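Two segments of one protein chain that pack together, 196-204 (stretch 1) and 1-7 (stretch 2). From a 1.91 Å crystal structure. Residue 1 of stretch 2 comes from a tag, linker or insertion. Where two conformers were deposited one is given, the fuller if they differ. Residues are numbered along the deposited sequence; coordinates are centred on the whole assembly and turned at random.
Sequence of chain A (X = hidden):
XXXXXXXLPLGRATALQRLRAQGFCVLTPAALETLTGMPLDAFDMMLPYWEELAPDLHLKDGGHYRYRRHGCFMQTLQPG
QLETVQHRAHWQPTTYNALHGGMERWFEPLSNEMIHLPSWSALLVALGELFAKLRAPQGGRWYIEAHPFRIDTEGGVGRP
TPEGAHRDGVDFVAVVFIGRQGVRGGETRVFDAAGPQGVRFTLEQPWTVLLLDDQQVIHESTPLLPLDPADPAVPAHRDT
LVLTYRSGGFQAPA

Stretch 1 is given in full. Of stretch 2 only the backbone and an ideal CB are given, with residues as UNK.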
# COMPACT_ATOMS: atom_id res chain seq x y z
N PRO A 196 -7.23 19.53 11.36
CA PRO A 196 -5.90 19.98 10.95
C PRO A 196 -4.74 19.05 11.34
O PRO A 196 -3.61 19.30 10.94
CB PRO A 196 -5.73 21.29 11.72
CG PRO A 196 -6.62 21.20 12.89
CD PRO A 196 -7.61 20.07 12.67
N GLN A 197 -4.99 18.00 12.11
CA GLN A 197 -3.88 17.22 12.64
C GLN A 197 -3.23 16.36 11.55
O GLN A 197 -3.89 15.80 10.65
CB GLN A 197 -4.26 16.34 13.82
CG GLN A 197 -4.63 17.07 15.12
CD GLN A 197 -4.77 16.07 16.26
OE1 GLN A 197 -5.52 15.09 16.16
NE2 GLN A 197 -4.03 16.29 17.33
N GLY A 198 -1.91 16.27 11.66
CA GLY A 198 -1.11 15.39 10.82
C GLY A 198 0.13 14.84 11.54
O GLY A 198 0.53 15.36 12.59
N VAL A 199 0.68 13.78 10.97
CA VAL A 199 1.96 13.19 11.39
C VAL A 199 2.91 12.92 10.22
O VAL A 199 2.47 12.70 9.10
CB VAL A 199 1.74 11.90 12.19
CG1 VAL A 199 0.99 12.23 13.51
CG2 VAL A 199 0.99 10.85 11.33
N ARG A 200 4.22 13.00 10.48
CA ARG A 200 5.26 12.61 9.55
C ARG A 200 6.16 11.55 10.17
O ARG A 200 6.47 11.59 11.34
CB ARG A 200 6.15 13.77 9.12
CG ARG A 200 7.04 14.39 10.21
CD ARG A 200 7.73 15.58 9.62
NE ARG A 200 8.62 16.19 10.59
CZ ARG A 200 9.95 16.12 10.54
NH1 ARG A 200 10.56 15.49 9.54
NH2 ARG A 200 10.67 16.72 11.49
N PHE A 201 6.52 10.56 9.37
CA PHE A 201 7.43 9.54 9.85
C PHE A 201 8.01 8.83 8.62
O PHE A 201 7.41 8.82 7.57
CB PHE A 201 6.69 8.54 10.75
CG PHE A 201 5.46 7.96 10.14
CD1 PHE A 201 4.23 8.58 10.31
CD2 PHE A 201 5.51 6.79 9.41
CE1 PHE A 201 3.11 8.05 9.72
CE2 PHE A 201 4.41 6.25 8.84
CZ PHE A 201 3.20 6.88 8.96
N THR A 202 9.19 8.25 8.76
CA THR A 202 9.84 7.58 7.65
C THR A 202 9.85 6.10 7.92
O THR A 202 10.40 5.65 8.93
CB THR A 202 11.27 8.08 7.46
OG1 THR A 202 11.23 9.48 7.20
CG2 THR A 202 11.93 7.37 6.30
N LEU A 203 9.25 5.34 7.01
CA LEU A 203 9.30 3.89 7.09
C LEU A 203 10.70 3.44 6.69
O LEU A 203 11.19 3.80 5.64
CB LEU A 203 8.24 3.25 6.17
CG LEU A 203 6.78 3.61 6.53
CD1 LEU A 203 5.83 3.28 5.36
CD2 LEU A 203 6.31 2.97 7.78
N GLU A 204 11.32 2.64 7.56
CA GLU A 204 12.70 2.20 7.39
C GLU A 204 12.92 0.70 7.56
O GLU A 204 13.88 0.18 7.00
CB GLU A 204 13.61 2.94 8.37
CG GLU A 204 13.63 4.45 8.14
CD GLU A 204 14.60 5.22 9.05
OE1 GLU A 204 14.75 4.83 10.23
OE2 GLU A 204 15.17 6.24 8.59
N UNK A 1 -1.68 15.26 19.88
CA UNK A 1 -1.16 14.65 18.63
C UNK A 1 -1.77 13.29 18.30
O UNK A 1 -2.75 12.88 18.92
CB UNK A 1 0.36 14.49 18.73
N UNK A 2 -1.18 12.61 17.32
CA UNK A 2 -1.62 11.26 16.94
C UNK A 2 -0.50 10.23 17.16
O UNK A 2 0.68 10.59 17.26
CB UNK A 2 -2.07 11.24 15.48
N UNK A 3 -0.88 8.96 17.32
CA UNK A 3 0.08 7.92 17.67
C UNK A 3 0.74 7.34 16.43
O UNK A 3 0.04 6.90 15.53
CB UNK A 3 -0.60 6.81 18.47
N UNK A 4 2.08 7.31 16.43
CA UNK A 4 2.83 6.68 15.38
C UNK A 4 3.54 5.53 16.08
O UNK A 4 4.58 5.75 16.73
CB UNK A 4 3.79 7.64 14.68
N UNK A 5 2.99 4.32 15.97
CA UNK A 5 3.45 3.18 16.79
C UNK A 5 4.55 2.45 16.05
O UNK A 5 4.43 1.26 15.75
CB UNK A 5 2.30 2.22 17.11
N UNK A 6 5.64 3.17 15.77
CA UNK A 6 6.67 2.69 14.84
C UNK A 6 7.80 2.01 15.58
O UNK A 6 8.67 1.41 14.96
CB UNK A 6 7.22 3.84 14.00
N UNK A 7 7.77 2.05 16.91
CA UNK A 7 8.78 1.41 17.76
C UNK A 7 8.23 0.17 18.49
O UNK A 7 8.90 -0.88 18.53
CB UNK A 7 9.31 2.42 18.78

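Stretch 2 runs alongside stretch 1 in nearly the same direction, the two end-to-end vectors lying 11° apart. Val 199 CA lies 6.9 Å from the CA of position 2, Gln 197 CA 7.1 Å from the CA of position 1, and Leu 203 CA 8.3 Å from the CA of position 6. No hydrogen bond crosses the gap, so side chains must fill the space between the backbones.

At position 1 the ideal CB points sideways, 4.9 Å from Gln 197 NE2, and there is room for it. Small or polar residues would all be acceptable, and the backbone alone does not choose among them. The residue is Gly 1, which comes from an expression tag; Gly 1 CA lies 3.6 Å from Gln 197 NE2, a simple packing contact.

Position 2 points toward stretch 1. Its ideal CB is 3.8 Å from Val 199 CG1 and 5.2 Å from Gln 197 OE1, and farther along lies the backbone of Gly 198, whose CA offers a surface to pack on. With phi/psi of -118/156 the backbone is extended. A long, flexible apolar chain such as methionine would suit best; leucine or isoleucine could also cover the valine. The deposited residue is Met 2, present as selenomethionine. Its m, t, m rotamer brings Met 2 CE to 3.6 Å from Gly 198 CA and 3.7 Å from Val 199 CG1. Nearer the base, Met 2 CG packs 3.7 Å from Gln 197 OE1. The unbranched chain can thus touch three consecutive residues, and it has more of its surface covered by stretch 1 than any other residue of stretch 2.

Position 3 points away, with nothing of stretch 1 within 5.5 Å of its ideal CB. Many residues would fit, polar ones readily; it is His 3, which makes no contact here.

Position 4 turns back toward stretch 1, its ideal CB 4.5 Å from Phe 201 CD1 and 5.3 Å from Val 199 CB. The surface offered is apolar and close to the ideal CB, favouring valine, isoleucine or leucine. The residue is Val 4. Val 4 CG2 lies 3.9 Å from Val 199 CB and also borders the Phe 201 ring, while Val 4 CG1 lies 3.8 Å from Phe 201 CG, approaching the ring obliquely. Branching at CB puts two methyls against the ring with a short side chain, and one of them also meets Val 199.

Position 5 is out of reach of stretch 1, so the contact sets no preference. It is Asp 5, whose carboxylate is hydrogen-bonded elsewhere in the structure.

Position 6 points toward stretch 1 again, but its ideal CB has nothing within 5.5 Å. The nearby surface is mostly apolar, formed by Phe 201 and Leu 203, so a longer aliphatic chain such as isoleucine, leucine or methionine is called for. Ile 6 extends with both chi angles near t, and Ile 6 CD1 bridges the gap, 4.1 Å from Phe 201 CD2, 4.2 Å from Leu 203 CD2 and 3.9 Å from Thr 202 O. Ile 6 N also makes a weak hydrogen bond to Val 4 O, at 2.9 Å, within stretch 2.

Position 7 lies beyond the contact and could hold almost any residue; it is Glu 7, whose charge meets nothing of stretch 1.

Stretch 2 1-7: GMHVDIE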
# COMPACT_ATOMS: atom_id res chain seq x y z
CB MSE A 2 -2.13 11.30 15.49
CG MSE A 2 -3.35 12.20 15.35
SE MSE A 2 -4.16 12.19 13.60
CE MSE A 2 -2.62 12.65 12.62
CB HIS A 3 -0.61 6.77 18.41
CG HIS A 3 -1.12 7.15 19.77
ND1 HIS A 3 -0.33 7.11 20.90
CD2 HIS A 3 -2.34 7.58 20.17
CE1 HIS A 3 -1.04 7.49 21.94
NE2 HIS A 3 -2.26 7.78 21.53
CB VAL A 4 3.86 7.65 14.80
CG1 VAL A 4 4.71 6.94 13.71
CG2 VAL A 4 3.16 8.83 14.21
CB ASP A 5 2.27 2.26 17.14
CG ASP A 5 1.22 2.98 17.98
OD1 ASP A 5 1.50 3.18 19.17
OD2 ASP A 5 0.17 3.44 17.43
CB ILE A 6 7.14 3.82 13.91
CG1 ILE A 6 7.94 3.26 12.72
CG2 ILE A 6 7.93 4.87 14.68
CD1 ILE A 6 7.91 4.19 11.51
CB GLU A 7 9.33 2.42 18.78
CG GLU A 7 9.77 3.77 18.16
CD GLU A 7 10.80 4.53 19.00
OE1 GLU A 7 10.50 4.87 20.16
OE2 GLU A 7 11.92 4.78 18.48
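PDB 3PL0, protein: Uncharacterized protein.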